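PDB 3WKY: prophenoloxidase b from Marsupenaeus japonicus, which is the zymogen of a plasma type 3 copper phenoloxidase, an enzyme that hydroxylates monophenols and oxidises o-diphenols. Local coordinates for the interface of chains A and B and the interface of chains A and C. Numbering follows the deposited sequence. Chains: chain A/B/C, Prophenoloxidase b.

Contact 1: the interface of chains A and B. Residues chain A 260, 273-275, 278, 367-368; chain B 260, 273-275, 278, 367-368.
Two copies of one glutamine, A:Gln275 and B:Gln275, reach toward each other tip to tip across a two-fold axis, and their terminal amides lie face to face with planes 13° apart and CD to CD at 3.6 Å. Each chain leaves with CG beside its own backbone N and then runs extended, so the amide passes beyond its partner's and meets the other loop's backbone. OE1 of A:Gln275 accepts the main-chain N-H of B:Gln275 at 2.9 Å; the bond is nearly straight at hydrogen, though the donor stands above the carbonyl plane. NE2 of A:Gln275 donates in its amide plane to the hydroxyl OG1 of B:Thr278 at 3.0 Å. OG1 of B:Thr278 also donates to the main-chain O of B:Gln275 at 2.7 Å, which leaves it suited to accept. The second amide is modelled turned over (chi3 15° against -160° in A): NE2 of B:Gln275 faces the backbone N of A:Gln275 at 2.9 Å, two donors together, while OE1 takes a bond from OG1 of A:Thr278. That hydroxyl would then donate twice, as it also bonds to the main-chain O of A:Gln275. Both points suggest that a half-turn of this amide would restore the symmetry and the donor-acceptor pairing. Two waters, 2.7 Å apart, link the amides to the Ser273 carbonyls: water 1 joins NE2 of B:Gln275 to A:Ser273 O, and water 2 joins OE1 of A:Gln275 to B:Ser273 O. Beyond the stack, each His368 lays its CA and CB against the partner's amide, and each Phe260 crosses the opposing His368 at about a right angle, with A:Phe260 CZ 3.6 Å from B:His368 O. All these residues lie in loops of the copper-containing domain; Ser367 and His368 come just after helix 356-365, whose His357 and His361 line the Cu2-O2 site, and the others belong to the long stretch after helix 218-239.

Contact 2: the interface of chains A and C. Residues chain A 293, 295-296, 299; chain C 282, 284, 288, 293, 371.
This is a two-fold symmetric, mixed polar and aromatic interface between identical subunits, joining chains A and C in the deposited hexamer. At the axis the rings of A:Tyr293 and C:Tyr293 stack in parallel, with planes at 0° and centroids 4.0 Å apart. The overlap is shifted toward the rims, CG lying over CG, and the two side chains cross obliquely. Next to the rings begins helix 294-310 of chain A. There A:Gln296, extended beyond CG, turns OE1 back to accept the backbone N-H of A:Tyr293 at 3.0 Å, as in one half of a capping box; its CB and CG then lie beside the hydroxyl OH of C:Tyr293. One residue before, A:Ser295 holds OG in the crowded position between backbone N and carbonyl carbon (chi1 70°), from which it donates to the carboxylate oxygen OD2 of C:Asp282 at 2.6 Å, on the anti lone pair. OG and OD2 both sit at the edge of the C:Tyr293 ring, in its plane. Water 3 adds a second path, joining OD2 to the N-H of A:Ser295, so the carboxylate meets the amino end of the helix, whose dipole would be expected to favour its negative charge. C:Arg284, bent at chi2 and chi3, grips the carbonyl O of C:Asp282 side-on with NH2 (2.8 Å) and NE, and points NH1 through water 4 to A:Ser295 O. The guanidinium is thereby held edge-on to its partners, with C:Ala371 CB over the centre of one face. A:Met299, its chain bent, fills in beyond: CG packs at 3.9 Å on C:Leu288 CD1, and CE reaches C:Ala371 CB at 3.7 Å. By tying each subunit's helix start to its partner's loops, the site probably helps hold the hexamer together, an arrangement familiar from the related arthropod haemocyanins.

Contact 1: the interface of chains A and B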
loop_
_atom_site.group_PDB
_atom_site.type_symbol
_atom_site.label_atom_id
_atom_site.label_comp_id
_atom_site.label_asym_id
_atom_site.label_seq_id
_atom_site.Cartn_x
_atom_site.Cartn_y
_atom_site.Cartn_z
ATOM N N PHE A 260 3.500 -26.127 -8.266
ATOM C CA PHE A 260 3.788 -26.551 -9.624
ATOM C C PHE A 260 3.669 -28.083 -9.648
ATOM O O PHE A 260 4.552 -28.790 -9.165
ATOM C CB PHE A 260 5.198 -26.101 -10.012
ATOM C CG PHE A 260 5.338 -24.594 -10.179
ATOM C CD1 PHE A 260 5.282 -23.737 -9.076
ATOM C CD2 PHE A 260 5.525 -24.045 -11.440
ATOM C CE1 PHE A 260 5.404 -22.345 -9.248
ATOM C CE2 PHE A 260 5.647 -22.665 -11.620
ATOM C CZ PHE A 260 5.591 -21.816 -10.534
ATOM N N SER A 273 0.169 -24.321 -13.469
ATOM C CA SER A 273 0.763 -24.161 -12.148
ATOM C C SER A 273 0.253 -22.856 -11.540
ATOM O O SER A 273 -0.486 -22.104 -12.181
ATOM C CB SER A 273 2.284 -24.105 -12.270
ATOM O OG SER A 273 2.806 -25.298 -12.840
ATOM N N ARG A 274 0.665 -22.577 -10.313
ATOM C CA ARG A 274 0.302 -21.324 -9.675
ATOM C C ARG A 274 1.536 -20.787 -8.982
ATOM O O ARG A 274 2.089 -21.446 -8.112
ATOM C CB ARG A 274 -0.811 -21.523 -8.638
ATOM C CG ARG A 274 -1.292 -20.189 -8.019
ATOM C CD ARG A 274 -2.317 -20.401 -6.896
ATOM N NE ARG A 274 -1.718 -21.123 -5.767
ATOM C CZ ARG A 274 -1.881 -22.421 -5.506
ATOM N NH1 ARG A 274 -2.654 -23.181 -6.276
ATOM N NH2 ARG A 274 -1.265 -22.962 -4.458
ATOM N N GLN A 275 1.977 -19.597 -9.387
ATOM C CA GLN A 275 3.148 -18.974 -8.774
ATOM C C GLN A 275 2.874 -18.610 -7.326
ATOM O O GLN A 275 1.722 -18.372 -6.940
ATOM C CB GLN A 275 3.533 -17.705 -9.550
ATOM C CG GLN A 275 4.029 -18.022 -10.961
ATOM C CD GLN A 275 4.104 -16.805 -11.857
ATOM O OE1 GLN A 275 4.130 -16.943 -13.079
ATOM N NE2 GLN A 275 4.136 -15.606 -11.261
ATOM N N THR A 278 -0.075 -15.451 -5.550
ATOM C CA THR A 278 -1.094 -15.244 -6.573
ATOM C C THR A 278 -2.417 -14.865 -5.902
ATOM O O THR A 278 -2.831 -15.505 -4.924
ATOM C CB THR A 278 -1.259 -16.531 -7.418
ATOM O OG1 THR A 278 -0.043 -16.763 -8.149
ATOM C CG2 THR A 278 -2.425 -16.403 -8.404
ATOM N N SER A 367 -6.569 -19.303 -11.018
ATOM C CA SER A 367 -5.962 -18.048 -10.558
ATOM C C SER A 367 -4.698 -17.605 -11.311
ATOM O O SER A 367 -4.281 -16.445 -11.207
ATOM C CB SER A 367 -5.720 -18.084 -9.040
ATOM O OG SER A 367 -4.814 -19.112 -8.679
ATOM N N HIS A 368 -4.100 -18.512 -12.079
ATOM C CA HIS A 368 -2.958 -18.169 -12.931
ATOM C C HIS A 368 -3.400 -17.407 -14.171
ATOM O O HIS A 368 -2.568 -16.788 -14.839
ATOM C CB HIS A 368 -2.262 -19.451 -13.393
ATOM C CG HIS A 368 -3.150 -20.329 -14.213
ATOM N ND1 HIS A 368 -4.175 -21.069 -13.661
ATOM C CD2 HIS A 368 -3.212 -20.539 -15.552
ATOM C CE1 HIS A 368 -4.817 -21.714 -14.620
ATOM N NE2 HIS A 368 -4.252 -21.410 -15.776
ATOM N N PHE B 260 2.303 -16.867 -21.788
ATOM C CA PHE B 260 2.259 -18.315 -21.737
ATOM C C PHE B 260 2.669 -18.820 -23.127
ATOM O O PHE B 260 1.884 -18.761 -24.068
ATOM C CB PHE B 260 0.835 -18.768 -21.384
ATOM C CG PHE B 260 0.442 -18.456 -19.952
ATOM C CD1 PHE B 260 0.211 -17.140 -19.541
ATOM C CD2 PHE B 260 0.327 -19.480 -19.022
ATOM C CE1 PHE B 260 -0.137 -16.864 -18.204
ATOM C CE2 PHE B 260 -0.008 -19.217 -17.695
ATOM C CZ PHE B 260 -0.248 -17.916 -17.286
ATOM N N SER B 273 5.852 -20.499 -17.881
ATOM C CA SER B 273 5.088 -19.321 -18.257
ATOM C C SER B 273 5.288 -18.230 -17.196
ATOM O O SER B 273 5.953 -18.441 -16.177
ATOM C CB SER B 273 3.605 -19.667 -18.365
ATOM O OG SER B 273 3.354 -20.685 -19.329
ATOM N N ARG B 274 4.694 -17.072 -17.431
ATOM C CA ARG B 274 4.730 -16.003 -16.449
ATOM C C ARG B 274 3.341 -15.403 -16.339
ATOM O O ARG B 274 2.800 -14.913 -17.319
ATOM C CB ARG B 274 5.726 -14.911 -16.845
ATOM C CG ARG B 274 5.849 -13.792 -15.785
ATOM C CD ARG B 274 6.764 -12.652 -16.261
ATOM N NE ARG B 274 6.177 -11.936 -17.400
ATOM C CZ ARG B 274 6.540 -12.101 -18.672
ATOM N NH1 ARG B 274 7.509 -12.956 -19.000
ATOM N NH2 ARG B 274 5.923 -11.413 -19.618
ATOM N N GLN B 275 2.754 -15.462 -15.144
ATOM C CA GLN B 275 1.418 -14.901 -14.939
ATOM C C GLN B 275 1.435 -13.388 -15.100
ATOM O O GLN B 275 2.472 -12.752 -14.900
ATOM C CB GLN B 275 0.909 -15.247 -13.533
ATOM C CG GLN B 275 0.695 -16.731 -13.353
ATOM C CD GLN B 275 0.472 -17.126 -11.908
ATOM O OE1 GLN B 275 0.201 -16.286 -11.030
ATOM N NE2 GLN B 275 0.586 -18.408 -11.652
ATOM N N THR B 278 3.542 -10.170 -12.390
ATOM C CA THR B 278 4.623 -10.873 -11.707
ATOM C C THR B 278 5.776 -9.896 -11.444
ATOM O O THR B 278 6.175 -9.140 -12.336
ATOM C CB THR B 278 5.115 -12.051 -12.585
ATOM O OG1 THR B 278 4.060 -13.016 -12.699
ATOM C CG2 THR B 278 6.349 -12.723 -11.984
ATOM N N SER B 367 11.239 -15.349 -13.245
ATOM C CA SER B 367 10.377 -14.613 -12.310
ATOM C C SER B 367 9.163 -15.395 -11.794
ATOM O O SER B 367 8.537 -14.996 -10.804
ATOM C CB SER B 367 9.959 -13.260 -12.907
ATOM O OG SER B 367 9.191 -13.436 -14.080
ATOM N N HIS B 368 8.833 -16.506 -12.446
ATOM C CA HIS B 368 7.763 -17.392 -11.965
ATOM C C HIS B 368 8.217 -18.209 -10.763
ATOM O O HIS B 368 7.380 -18.768 -10.053
ATOM C CB HIS B 368 7.363 -18.373 -13.065
ATOM C CG HIS B 368 8.486 -19.264 -13.480
ATOM N ND1 HIS B 368 9.560 -18.811 -14.211
ATOM C CD2 HIS B 368 8.732 -20.572 -13.217
ATOM C CE1 HIS B 368 10.412 -19.806 -14.403
ATOM N NE2 HIS B 368 9.932 -20.882 -13.808
HETATM O O HOH W 1 1.339 -20.172 -13.842
HETATM O O HOH W 2 4.032 -19.659 -14.035
#

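Contact 2: the interface of chains A and C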
loop_
_atom_site.group_PDB
_atom_site.type_symbol
_atom_site.label_atom_id
_atom_site.label_comp_id
_atom_site.label_asym_id
_atom_site.label_seq_id
_atom_site.Cartn_x
_atom_site.Cartn_y
_atom_site.Cartn_z
ATOM N N TYR A 293 -17.636 -14.098 -9.010
ATOM C CA TYR A 293 -16.851 -12.966 -8.483
ATOM C C TYR A 293 -16.506 -13.140 -7.021
ATOM O O TYR A 293 -17.262 -13.758 -6.280
ATOM C CB TYR A 293 -17.635 -11.672 -8.704
ATOM C CG TYR A 293 -17.968 -11.484 -10.170
ATOM C CD1 TYR A 293 -19.085 -12.094 -10.747
ATOM C CD2 TYR A 293 -17.133 -10.739 -10.988
ATOM C CE1 TYR A 293 -19.358 -11.940 -12.124
ATOM C CE2 TYR A 293 -17.399 -10.577 -12.348
ATOM C CZ TYR A 293 -18.513 -11.174 -12.905
ATOM O OH TYR A 293 -18.746 -10.999 -14.264
ATOM N N SER A 295 -16.484 -11.032 -4.529
ATOM C CA SER A 295 -17.408 -10.421 -3.566
ATOM C C SER A 295 -18.762 -11.127 -3.568
ATOM O O SER A 295 -19.512 -11.040 -2.605
ATOM C CB SER A 295 -17.588 -8.934 -3.841
ATOM O OG SER A 295 -18.325 -8.750 -5.033
ATOM N N GLN A 296 -19.059 -11.832 -4.655
ATOM C CA GLN A 296 -20.231 -12.698 -4.723
ATOM C C GLN A 296 -20.079 -13.856 -3.727
ATOM O O GLN A 296 -20.966 -14.093 -2.886
ATOM C CB GLN A 296 -20.372 -13.220 -6.155
ATOM C CG GLN A 296 -21.576 -14.130 -6.411
ATOM C CD GLN A 296 -21.527 -14.703 -7.818
ATOM O OE1 GLN A 296 -20.444 -15.002 -8.334
ATOM N NE2 GLN A 296 -22.691 -14.840 -8.457
ATOM N N MET A 299 -20.403 -12.568 -0.249
ATOM C CA MET A 299 -21.773 -12.340 0.211
ATOM C C MET A 299 -22.507 -13.653 0.528
ATOM O O MET A 299 -23.259 -13.726 1.507
ATOM C CB MET A 299 -22.576 -11.483 -0.770
ATOM C CG MET A 299 -23.928 -11.046 -0.170
ATOM S SD MET A 299 -23.757 -10.072 1.350
ATOM C CE MET A 299 -23.122 -8.538 0.627
ATOM N N ASP C 282 -18.216 -3.236 -6.415
ATOM C CA ASP C 282 -19.243 -4.187 -6.861
ATOM C C ASP C 282 -20.570 -3.874 -6.190
ATOM O O ASP C 282 -20.614 -3.604 -4.981
ATOM C CB ASP C 282 -18.875 -5.636 -6.480
ATOM C CG ASP C 282 -17.551 -6.106 -7.077
ATOM O OD1 ASP C 282 -17.060 -5.535 -8.081
ATOM O OD2 ASP C 282 -17.006 -7.089 -6.546
ATOM N N ARG C 284 -23.688 -5.362 -4.854
ATOM C CA ARG C 284 -24.343 -6.602 -4.472
ATOM C C ARG C 284 -25.803 -6.284 -4.179
ATOM O O ARG C 284 -26.146 -5.753 -3.130
ATOM C CB ARG C 284 -23.622 -7.236 -3.293
ATOM C CG ARG C 284 -22.361 -7.946 -3.776
ATOM C CD ARG C 284 -21.159 -7.599 -2.964
ATOM N NE ARG C 284 -20.741 -6.209 -3.128
ATOM C CZ ARG C 284 -19.834 -5.644 -2.342
ATOM N NH1 ARG C 284 -19.298 -6.354 -1.358
ATOM N NH2 ARG C 284 -19.470 -4.382 -2.527
ATOM N N LEU C 288 -29.383 -10.907 -4.497
ATOM C CA LEU C 288 -27.989 -11.007 -4.914
ATOM C C LEU C 288 -27.832 -11.420 -6.377
ATOM O O LEU C 288 -26.868 -11.020 -7.038
ATOM C CB LEU C 288 -27.230 -11.963 -3.986
ATOM C CG LEU C 288 -25.726 -12.161 -4.179
ATOM C CD1 LEU C 288 -24.979 -10.846 -3.968
ATOM C CD2 LEU C 288 -25.224 -13.222 -3.200
ATOM N N TYR C 293 -20.628 -6.243 -11.234
ATOM C CA TYR C 293 -19.286 -6.248 -10.625
ATOM C C TYR C 293 -18.314 -5.381 -11.403
ATOM O O TYR C 293 -18.435 -5.254 -12.624
ATOM C CB TYR C 293 -18.780 -7.690 -10.549
ATOM C CG TYR C 293 -19.731 -8.563 -9.760
ATOM C CD1 TYR C 293 -20.843 -9.155 -10.361
ATOM C CD2 TYR C 293 -19.541 -8.756 -8.401
ATOM C CE1 TYR C 293 -21.741 -9.938 -9.600
ATOM C CE2 TYR C 293 -20.421 -9.528 -7.646
ATOM C CZ TYR C 293 -21.511 -10.118 -8.249
ATOM O OH TYR C 293 -22.372 -10.880 -7.467
ATOM N N ALA C 371 -23.160 -2.779 -0.920
ATOM C CA ALA C 371 -23.643 -4.125 -0.614
ATOM C C ALA C 371 -25.000 -4.069 0.074
ATOM O O ALA C 371 -25.503 -5.095 0.570
ATOM C CB ALA C 371 -22.647 -4.875 0.237
HETATM O O HOH W 3 -15.345 -9.253 -6.572
HETATM O O HOH W 4 -19.652 -9.070 -0.604
#

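The C-alpha centres of contact 1 and contact 2 lie about 27 Å apart, and the two have no residue position in common. They nonetheless draw on the same parts of the chain: Thr278 of contact 1 is soon followed by Asp282 of contact 2, and His368 stands close in sequence to Ala371. Chain A thus faces B and C through neighbouring surfaces of its copper-containing domain. One subunit uses two different two-fold interfaces, a combination consistent with the closed assembly of six copies. A shift in the shared loop stretches could affect both contacts, though the structure alone does not show this.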